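Local atomic coordinates of aftrax (Archaeoglobus fulgidus, PDB entry 3ZC0), a protein that binds duplex RNA as an octameric, magnesium-dependent relative of the translin-TRAX nuclease C3PO and probably cleaves it. Residues Val85-Phe90 and Phe115-Glu121; Met30-Thr35 and Ala80-Leu84; Leu122-Ala126 and Ser137-Met141. The protein carries 1 engineered substitution. All blocks are in the same frame, centred on the assembly; numbering follows the deposited sequence.

How the interactions relate
Helix 73-94 and helix 108-132, consecutive in this all-helical chain, tie the three contacts together. Interaction 1 packs the two against each other and holds the magnesium ion between Glu86 and Glu121. Just upstream on helix 73-94, interaction 2 brings in the long helix 6-42; its centre is about 11 Å from that of interaction 1, and Ala87 CB meets Ser34 O at 3.9 Å. Interaction 3 continues along helix 108-132 to helix 135-153, its centre about 12 Å from that of interaction 1 and Phe90 CD1 3.9 Å from Leu122 CD2. Interactions 2 and 3 do not touch, their nearest atoms about 9 Å apart. RNA lies against Glu83 and supplies a phosphate to the metal.

Interaction 1 of 3, residues Val85-Phe90 and Phe115-Glu121; sequences VEAIAF and FAAAVGE. Engineered in segment 115-121: Ala117 (natural residue Asp). With MG (magnesium ion), chain U.
Both segments are helical, 85-90 part of helix 73-94 and 115-121 part of helix 108-132. Their axes approach to 7.8 Å and cross at -56°, with the CA atoms of Glu86 and Ala118 4.9 Å apart. Alanines permit this closeness: Ala89 CB lies 4.0 Å from Ala118 CB, and small Ala118 leaves room for Glu86 CG, 3.8 Å from Ala118 N. Phe115 (chi1 m) has its CA-CB bond directed away, yet its ring swings back over the gap. Ala89 CB sits over a face of that ring, 3.7 Å from the centroid in a CH-pi contact, and Val85 CG1 comes within 3.6 Å of Phe115 CD1. At the other end Phe90 (t) offers a ring face to Glu121 CB, 4.0 Å from the centroid, a second CH-pi contact.

Glu86 is extended (t, t), its CD 3.7 Å from the CB of Ala117, an engineered alanine in place of aspartate. Glu121 folds back (m, m), so that Glu86 OE2 and Glu121 OE2 come to 2.9 Å. Two carboxylates can be this close because both bind magnesium, Glu86 OE2 at 2.2 Å and Glu121 OE2 at 2.1 Å. A water 2.1 Å from the ion donates a hydrogen bond to Ala117 O (3.2 Å), and an RNA phosphate also binds the metal. Glu121 OE1 is held by Arg124 in a salt bridge and by His42 in a hydrogen bond. The whole is a carboxylate-bound magnesium site at a helix crossing, consistent with the metal-dependent nuclease centre of TRAX-type subunits in C3PO.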
loop_
_atom_site.group_PDB
_atom_site.type_symbol
_atom_site.label_atom_id
_atom_site.label_comp_id
_atom_site.label_asym_id
_atom_site.label_seq_id
_atom_site.Cartn_x
_atom_site.Cartn_y
_atom_site.Cartn_z
ATOM N N VAL E 85 -9.957 -25.614 11.244
ATOM C CA VAL E 85 -11.382 -25.404 11.467
ATOM C C VAL E 85 -12.142 -25.406 10.137
ATOM O O VAL E 85 -13.158 -26.090 10.021
ATOM C CB VAL E 85 -11.696 -24.125 12.267
ATOM C CG1 VAL E 85 -13.194 -23.963 12.416
ATOM C CG2 VAL E 85 -11.046 -24.169 13.637
ATOM N N GLU E 86 -11.644 -24.677 9.134
ATOM C CA GLU E 86 -12.321 -24.617 7.836
ATOM C C GLU E 86 -12.571 -26.024 7.285
ATOM O O GLU E 86 -13.716 -26.389 6.965
ATOM C CB GLU E 86 -11.514 -23.776 6.827
ATOM C CG GLU E 86 -12.142 -23.618 5.407
ATOM C CD GLU E 86 -11.192 -22.966 4.403
ATOM O OE1 GLU E 86 -10.043 -22.668 4.776
ATOM O OE2 GLU E 86 -11.579 -22.749 3.234
ATOM N N ALA E 87 -11.499 -26.811 7.202
ATOM C CA ALA E 87 -11.570 -28.190 6.694
ATOM C C ALA E 87 -12.556 -29.068 7.461
ATOM O O ALA E 87 -13.314 -29.845 6.853
ATOM C CB ALA E 87 -10.180 -28.833 6.712
ATOM N N ILE E 88 -12.542 -28.941 8.792
ATOM C CA ILE E 88 -13.462 -29.718 9.614
ATOM C C ILE E 88 -14.915 -29.301 9.403
ATOM O O ILE E 88 -15.765 -30.132 9.098
ATOM C CB ILE E 88 -13.153 -29.622 11.102
ATOM C CG1 ILE E 88 -11.849 -30.354 11.433
ATOM C CG2 ILE E 88 -14.310 -30.222 11.885
ATOM C CD1 ILE E 88 -11.178 -29.846 12.687
ATOM N N ALA E 89 -15.197 -28.015 9.572
ATOM C CA ALA E 89 -16.538 -27.492 9.325
ATOM C C ALA E 89 -17.071 -27.935 7.962
ATOM O O ALA E 89 -18.199 -28.421 7.860
ATOM C CB ALA E 89 -16.549 -25.983 9.437
ATOM N N PHE E 90 -16.240 -27.798 6.932
ATOM C CA PHE E 90 -16.621 -28.198 5.593
ATOM C C PHE E 90 -17.004 -29.685 5.533
ATOM O O PHE E 90 -18.149 -30.024 5.146
ATOM C CB PHE E 90 -15.505 -27.865 4.607
ATOM C CG PHE E 90 -15.805 -28.270 3.186
ATOM C CD1 PHE E 90 -16.946 -27.815 2.556
ATOM C CD2 PHE E 90 -14.939 -29.093 2.484
ATOM C CE1 PHE E 90 -17.230 -28.183 1.252
ATOM C CE2 PHE E 90 -15.208 -29.454 1.181
ATOM C CZ PHE E 90 -16.358 -29.003 0.559
ATOM N N PHE E 115 -14.983 -21.100 10.210
ATOM C CA PHE E 115 -16.339 -21.367 9.727
ATOM C C PHE E 115 -16.723 -20.405 8.610
ATOM O O PHE E 115 -17.266 -20.830 7.544
ATOM C CB PHE E 115 -17.354 -21.321 10.871
ATOM C CG PHE E 115 -17.481 -22.628 11.616
ATOM C CD1 PHE E 115 -16.638 -22.927 12.682
ATOM C CD2 PHE E 115 -18.433 -23.560 11.244
ATOM C CE1 PHE E 115 -16.748 -24.120 13.362
ATOM C CE2 PHE E 115 -18.554 -24.755 11.919
ATOM C CZ PHE E 115 -17.705 -25.035 12.979
ATOM N N ALA E 116 -16.427 -19.119 8.842
ATOM C CA ALA E 116 -16.671 -18.106 7.805
ATOM C C ALA E 116 -16.000 -18.509 6.484
ATOM O O ALA E 116 -16.625 -18.479 5.421
ATOM C CB ALA E 116 -16.213 -16.719 8.251
ATOM N N ALA E 117 -14.739 -18.921 6.577
ATOM C CA ALA E 117 -13.984 -19.441 5.450
ATOM C C ALA E 117 -14.701 -20.589 4.770
ATOM O O ALA E 117 -14.721 -20.674 3.532
ATOM C CB ALA E 117 -12.622 -19.910 5.917
ATOM N N ALA E 118 -15.254 -21.497 5.576
ATOM C CA ALA E 118 -15.892 -22.699 5.029
ATOM C C ALA E 118 -17.090 -22.359 4.147
ATOM O O ALA E 118 -17.381 -23.102 3.190
ATOM C CB ALA E 118 -16.288 -23.679 6.136
ATOM N N VAL E 119 -17.764 -21.240 4.457
ATOM C CA VAL E 119 -18.834 -20.753 3.562
ATOM C C VAL E 119 -18.531 -20.800 2.043
ATOM O O VAL E 119 -19.368 -21.243 1.244
ATOM C CB VAL E 119 -19.301 -19.346 3.925
ATOM C CG1 VAL E 119 -20.495 -18.943 3.040
ATOM C CG2 VAL E 119 -19.696 -19.310 5.383
ATOM N N GLY E 120 -17.335 -20.360 1.652
ATOM C CA GLY E 120 -16.931 -20.361 0.251
ATOM C C GLY E 120 -16.742 -21.742 -0.330
ATOM O O GLY E 120 -17.063 -21.968 -1.514
ATOM N N GLU E 121 -16.224 -22.667 0.488
ATOM C CA GLU E 121 -16.031 -24.036 0.016
ATOM C C GLU E 121 -17.415 -24.632 -0.195
ATOM O O GLU E 121 -17.665 -25.372 -1.160
ATOM C CB GLU E 121 -15.228 -24.872 1.014
ATOM C CG GLU E 121 -13.888 -24.283 1.407
ATOM C CD GLU E 121 -12.920 -24.145 0.241
ATOM O OE1 GLU E 121 -13.194 -24.715 -0.841
ATOM O OE2 GLU E 121 -11.883 -23.452 0.404
HETATM MG MG MG U . -10.648 -22.111 1.382
HETATM O O HOH W 1 -12.422 -21.074 1.294
#

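Interaction 2 of 3, residues Met30-Thr35 and Ala80-Leu84; sequences MRIHST and AMQEL. With nucleotides of chain N.
Helical segments 30-35 of helix 6-42 and 80-84 of helix 73-94 run roughly parallel, at 25° with axes 8.7 Å apart. The CA atoms pair Arg31 with Ala80 (4.9 Å) and Ser34 with Leu84 (5.6 Å).

Apolar packing centres on Met30. Extended through chi1 and chi2 (t, t) and turned at chi3 (100°), its side chain carries CE to within 3.7 Å of both Ala80 CB and Leu84 CD2, and 4.1 Å from Met81 CG. Small Ala80 also admits Arg31, CB to CB at 4.0 Å, while Arg31 CG and Glu83 CG meet at 3.7 Å.

No hydrogen bond crosses. Ser34 suits a buried place because its hydroxyl is satisfied within its own helix, OG donating to Met30 O (3.1 Å). Across the interface Ser34 CB lies 3.7 Å from Glu83 O, and Ser34 OG 3.7 Å from Leu84 CD1.

Toward the RNA, Glu83 OE2 lies 3.4 Å from C5' of U10 of chain N, and Thr35 CG2 3.9 Å from its OP1. The Glu83 carboxylate lies close to that of metal ligand Glu86, the nearest Glu83 side-chain atom about 5 Å from magnesium; this parallel helix pair of the translin fold thus borders metal site and RNA.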
loop_
_atom_site.group_PDB
_atom_site.type_symbol
_atom_site.label_atom_id
_atom_site.label_comp_id
_atom_site.label_asym_id
_atom_site.label_seq_id
_atom_site.Cartn_x
_atom_site.Cartn_y
_atom_site.Cartn_z
ATOM N N MET E 30 0.684 -28.927 8.870
ATOM C CA MET E 30 -0.710 -29.099 9.264
ATOM C C MET E 30 -1.619 -28.368 8.294
ATOM O O MET E 30 -2.617 -28.922 7.799
ATOM C CB MET E 30 -0.927 -28.583 10.690
ATOM C CG MET E 30 -2.341 -28.793 11.260
ATOM S SD MET E 30 -2.507 -28.169 12.957
ATOM C CE MET E 30 -3.297 -26.598 12.724
ATOM N N ARG E 31 -1.240 -27.126 8.010
ATOM C CA ARG E 31 -1.966 -26.282 7.068
ATOM C C ARG E 31 -2.052 -26.945 5.662
ATOM O O ARG E 31 -3.156 -27.129 5.110
ATOM C CB ARG E 31 -1.328 -24.875 7.042
ATOM C CG ARG E 31 -2.137 -23.794 6.324
ATOM C CD ARG E 31 -1.542 -23.536 4.947
ATOM N NE ARG E 31 -0.114 -23.229 5.063
ATOM C CZ ARG E 31 0.797 -23.469 4.121
ATOM N NH1 ARG E 31 0.431 -24.028 2.969
ATOM N NH2 ARG E 31 2.075 -23.146 4.336
ATOM N N ILE E 32 -0.905 -27.342 5.107
ATOM C CA ILE E 32 -0.900 -28.064 3.829
ATOM C C ILE E 32 -1.864 -29.269 3.778
ATOM O O ILE E 32 -2.649 -29.418 2.830
ATOM C CB ILE E 32 0.502 -28.544 3.457
ATOM C CG1 ILE E 32 1.365 -27.358 3.029
ATOM C CG2 ILE E 32 0.414 -29.574 2.338
ATOM C CD1 ILE E 32 2.852 -27.670 3.015
ATOM N N HIS E 33 -1.812 -30.124 4.796
ATOM C CA HIS E 33 -2.754 -31.237 4.848
ATOM C C HIS E 33 -4.227 -30.797 4.913
ATOM O O HIS E 33 -5.073 -31.412 4.252
ATOM C CB HIS E 33 -2.422 -32.216 5.974
ATOM C CG HIS E 33 -1.163 -33.002 5.740
ATOM N ND1 HIS E 33 -0.907 -33.668 4.560
ATOM C CD2 HIS E 33 -0.089 -33.232 6.538
ATOM C CE1 HIS E 33 0.267 -34.273 4.639
ATOM N NE2 HIS E 33 0.784 -34.022 5.830
ATOM N N SER E 34 -4.549 -29.747 5.677
ATOM C CA SER E 34 -5.944 -29.292 5.715
ATOM C C SER E 34 -6.443 -28.841 4.337
ATOM O O SER E 34 -7.536 -29.245 3.868
ATOM C CB SER E 34 -6.119 -28.152 6.699
ATOM O OG SER E 34 -5.709 -28.544 7.985
ATOM N N THR E 35 -5.635 -28.001 3.693
ATOM C CA THR E 35 -5.986 -27.503 2.370
ATOM C C THR E 35 -6.182 -28.681 1.424
ATOM O O THR E 35 -7.197 -28.764 0.716
ATOM C CB THR E 35 -4.908 -26.553 1.803
ATOM O OG1 THR E 35 -4.924 -25.323 2.528
ATOM C CG2 THR E 35 -5.164 -26.252 0.329
ATOM N N ALA E 80 -2.962 -21.529 10.558
ATOM C CA ALA E 80 -3.171 -22.966 10.424
ATOM C C ALA E 80 -4.382 -23.470 11.231
ATOM O O ALA E 80 -5.113 -24.362 10.774
ATOM C CB ALA E 80 -1.888 -23.742 10.790
ATOM N N MET E 81 -4.612 -22.919 12.425
ATOM C CA MET E 81 -5.792 -23.365 13.179
ATOM C C MET E 81 -7.093 -22.952 12.486
ATOM O O MET E 81 -8.054 -23.721 12.441
ATOM C CB MET E 81 -5.726 -22.981 14.662
ATOM C CG MET E 81 -4.767 -23.886 15.415
ATOM S SD MET E 81 -4.557 -23.630 17.179
ATOM C CE MET E 81 -4.852 -21.884 17.354
ATOM N N GLN E 82 -7.087 -21.766 11.889
ATOM C CA GLN E 82 -8.169 -21.356 11.005
ATOM C C GLN E 82 -8.414 -22.337 9.826
ATOM O O GLN E 82 -9.570 -22.697 9.545
ATOM C CB GLN E 82 -7.898 -19.950 10.490
ATOM C CG GLN E 82 -8.964 -19.413 9.577
ATOM C CD GLN E 82 -8.607 -18.047 9.041
ATOM O OE1 GLN E 82 -8.886 -17.730 7.879
ATOM N NE2 GLN E 82 -7.982 -17.224 9.886
ATOM N N GLU E 83 -7.348 -22.770 9.139
ATOM C CA GLU E 83 -7.507 -23.745 8.034
ATOM C C GLU E 83 -8.014 -25.119 8.503
ATOM O O GLU E 83 -8.744 -25.817 7.782
ATOM C CB GLU E 83 -6.205 -23.938 7.247
ATOM C CG GLU E 83 -5.650 -22.679 6.608
ATOM C CD GLU E 83 -6.104 -22.481 5.164
ATOM O OE1 GLU E 83 -7.138 -23.066 4.747
ATOM O OE2 GLU E 83 -5.408 -21.727 4.444
ATOM N N LEU E 84 -7.611 -25.506 9.709
ATOM C CA LEU E 84 -8.057 -26.768 10.269
ATOM C C LEU E 84 -9.543 -26.695 10.586
ATOM O O LEU E 84 -10.309 -27.603 10.230
ATOM C CB LEU E 84 -7.269 -27.087 11.525
ATOM C CG LEU E 84 -7.481 -28.470 12.114
ATOM C CD1 LEU E 84 -7.643 -29.517 11.012
ATOM C CD2 LEU E 84 -6.273 -28.772 12.969
ATOM P P U N 10 -3.068 -21.382 -0.389
ATOM O OP1 U N 10 -3.588 -22.776 -0.412
ATOM O OP2 U N 10 -2.368 -20.866 -1.594
ATOM O "O5'" U N 10 -4.252 -20.390 0.011
ATOM C "C5'" U N 10 -4.982 -20.608 1.210
ATOM C "C4'" U N 10 -5.653 -19.356 1.723
ATOM O "O4'" U N 10 -4.675 -18.317 1.978
ATOM C "C3'" U N 10 -6.663 -18.689 0.801
ATOM O "O3'" U N 10 -7.922 -19.354 0.792
ATOM C "C2'" U N 10 -6.722 -17.267 1.358
ATOM O "O2'" U N 10 -7.567 -17.210 2.494
ATOM C "C1'" U N 10 -5.277 -17.049 1.822
ATOM N N1 U N 10 -4.489 -16.238 0.866
ATOM C C2 U N 10 -4.553 -14.862 1.010
ATOM O O2 U N 10 -5.219 -14.326 1.878
ATOM N N3 U N 10 -3.812 -14.135 0.108
ATOM C C4 U N 10 -3.028 -14.648 -0.907
ATOM O O4 U N 10 -2.414 -13.879 -1.646
ATOM C C5 U N 10 -3.013 -16.078 -0.990
ATOM C C6 U N 10 -3.727 -16.810 -0.124
#

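Interaction 3 of 3, residues Leu122-Ala126 and Ser137-Met141; sequences LRRYA and SAERM
An antiparallel helical hairpin, formed by helix 108-132 and helix 135-153, is closed by this contact near the turn that joins them. Segments 122-126 and 137-141 are both helical, at 164° between their N-to-C directions (signed crossing -164°), and their axes come within 9.3 Å. The closest CA atoms are those of Ala126 and Ala138, 4.5 Å apart. Alanine suits both positions, since a larger side chain would have little space at such a backbone distance: Ala138 CB lies 3.7 Å from Ala126 O and 4.4 Å from Ala126 CB.

Moving away from the turn, Met141 fills the widening gap. Its CA-CB bond points toward the other helix, and the m, m conformation bends the chain so that the sulfur lies against two partners. Met141 SD is 3.6 Å from Leu122 CD2 and 3.8 Å from Tyr125 CD2, while Met141 CB packs on Ala126 CB at 3.8 Å. Leu122 (m, t) reaches across with its branched end. Tyr125 (t) starts sideways, but its ring comes nearer, and the pair is a Met-aromatic contact with the sulfur 5.0 Å from the ring centroid in an oblique approach. In the helical translin fold this hairpin also leans on helix 73-94, since Leu122 and Tyr125 both touch Phe90. Ser137 keeps a looser place beside the tyrosine, its OG 4.4 Å from Tyr125 CE2, and its backbone N is hydrogen-bonded to Asp134 OD1. On other sides of segment 122-126, Arg123 forms a salt bridge with Asp183, and Arg124 with Glu121 of its own chain and Asp171 of a neighbouring subunit.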
loop_
_atom_site.group_PDB
_atom_site.type_symbol
_atom_site.label_atom_id
_atom_site.label_comp_id
_atom_site.label_asym_id
_atom_site.label_seq_id
_atom_site.Cartn_x
_atom_site.Cartn_y
_atom_site.Cartn_z
ATOM N N LEU E 122 -18.322 -24.281 0.712
ATOM C CA LEU E 122 -19.700 -24.687 0.563
ATOM C C LEU E 122 -20.253 -24.157 -0.758
ATOM O O LEU E 122 -20.924 -24.892 -1.488
ATOM C CB LEU E 122 -20.536 -24.233 1.760
ATOM C CG LEU E 122 -20.286 -25.084 3.010
ATOM C CD1 LEU E 122 -21.061 -24.574 4.202
ATOM C CD2 LEU E 122 -20.651 -26.527 2.724
ATOM N N ARG E 123 -19.961 -22.901 -1.083
ATOM C CA ARG E 123 -20.394 -22.376 -2.377
ATOM C C ARG E 123 -19.914 -23.266 -3.525
ATOM O O ARG E 123 -20.749 -23.739 -4.313
ATOM C CB ARG E 123 -19.980 -20.922 -2.618
ATOM C CG ARG E 123 -19.994 -20.576 -4.098
ATOM C CD ARG E 123 -20.053 -19.094 -4.381
ATOM N NE ARG E 123 -19.915 -18.798 -5.814
ATOM C CZ ARG E 123 -20.858 -19.014 -6.737
ATOM N NH1 ARG E 123 -22.023 -19.561 -6.407
ATOM N NH2 ARG E 123 -20.637 -18.690 -8.008
ATOM N N ARG E 124 -18.603 -23.521 -3.620
ATOM C CA ARG E 124 -18.127 -24.432 -4.690
ATOM C C ARG E 124 -18.917 -25.728 -4.726
ATOM O O ARG E 124 -19.465 -26.081 -5.760
ATOM C CB ARG E 124 -16.649 -24.794 -4.576
ATOM C CG ARG E 124 -15.734 -23.613 -4.516
ATOM C CD ARG E 124 -14.305 -24.051 -4.694
ATOM N NE ARG E 124 -13.444 -22.899 -4.919
ATOM C CZ ARG E 124 -12.763 -22.279 -3.965
ATOM N NH1 ARG E 124 -12.833 -22.705 -2.706
ATOM N NH2 ARG E 124 -12.010 -21.237 -4.279
ATOM N N TYR E 125 -18.993 -26.407 -3.585
ATOM C CA TYR E 125 -19.716 -27.667 -3.483
ATOM C C TYR E 125 -21.171 -27.603 -3.964
ATOM O O TYR E 125 -21.600 -28.465 -4.730
ATOM C CB TYR E 125 -19.664 -28.173 -2.050
ATOM C CG TYR E 125 -20.070 -29.615 -1.870
ATOM C CD1 TYR E 125 -19.203 -30.653 -2.196
ATOM C CD2 TYR E 125 -21.319 -29.940 -1.359
ATOM C CE1 TYR E 125 -19.575 -31.977 -2.020
ATOM C CE2 TYR E 125 -21.693 -31.251 -1.174
ATOM C CZ TYR E 125 -20.820 -32.266 -1.505
ATOM O OH TYR E 125 -21.205 -33.568 -1.306
ATOM N N ALA E 126 -21.922 -26.591 -3.523
ATOM C CA ALA E 126 -23.318 -26.398 -3.958
ATOM C C ALA E 126 -23.446 -26.170 -5.470
ATOM O O ALA E 126 -24.385 -26.635 -6.128
ATOM C CB ALA E 126 -23.929 -25.233 -3.224
ATOM N N SER E 137 -29.524 -31.318 -2.457
ATOM C CA SER E 137 -28.220 -31.164 -1.831
ATOM C C SER E 137 -27.778 -29.691 -1.830
ATOM O O SER E 137 -27.362 -29.157 -0.787
ATOM C CB SER E 137 -27.200 -32.058 -2.538
ATOM O OG SER E 137 -25.948 -32.064 -1.887
ATOM N N ALA E 138 -27.891 -29.033 -2.984
ATOM C CA ALA E 138 -27.558 -27.619 -3.077
ATOM C C ALA E 138 -28.423 -26.774 -2.136
ATOM O O ALA E 138 -27.932 -25.825 -1.535
ATOM C CB ALA E 138 -27.684 -27.141 -4.490
ATOM N N GLU E 139 -29.699 -27.130 -1.999
ATOM C CA GLU E 139 -30.587 -26.471 -1.044
ATOM C C GLU E 139 -30.033 -26.569 0.374
ATOM O O GLU E 139 -29.955 -25.569 1.102
ATOM C CB GLU E 139 -31.967 -27.119 -1.058
ATOM C CG GLU E 139 -32.979 -26.480 -1.982
ATOM C CD GLU E 139 -34.031 -27.474 -2.447
ATOM O OE1 GLU E 139 -35.002 -27.704 -1.692
ATOM O OE2 GLU E 139 -33.881 -28.035 -3.561
ATOM N N ARG E 140 -29.670 -27.782 0.781
ATOM C CA ARG E 140 -29.127 -27.959 2.124
ATOM C C ARG E 140 -27.908 -27.066 2.305
ATOM O O ARG E 140 -27.827 -26.306 3.268
ATOM C CB ARG E 140 -28.805 -29.429 2.418
ATOM C CG ARG E 140 -30.058 -30.309 2.486
ATOM C CD ARG E 140 -29.762 -31.699 3.022
ATOM N NE ARG E 140 -28.849 -32.449 2.160
ATOM C CZ ARG E 140 -29.230 -33.348 1.255
ATOM N NH1 ARG E 140 -30.520 -33.616 1.081
ATOM N NH2 ARG E 140 -28.319 -33.980 0.525
ATOM N N MET E 141 -26.991 -27.118 1.347
ATOM C CA MET E 141 -25.816 -26.259 1.405
ATOM C C MET E 141 -26.169 -24.795 1.582
ATOM O O MET E 141 -25.608 -24.123 2.438
ATOM C CB MET E 141 -24.939 -26.463 0.182
ATOM C CG MET E 141 -24.449 -27.898 0.054
ATOM S SD MET E 141 -23.470 -28.441 1.459
ATOM C CE MET E 141 -24.676 -29.287 2.475
#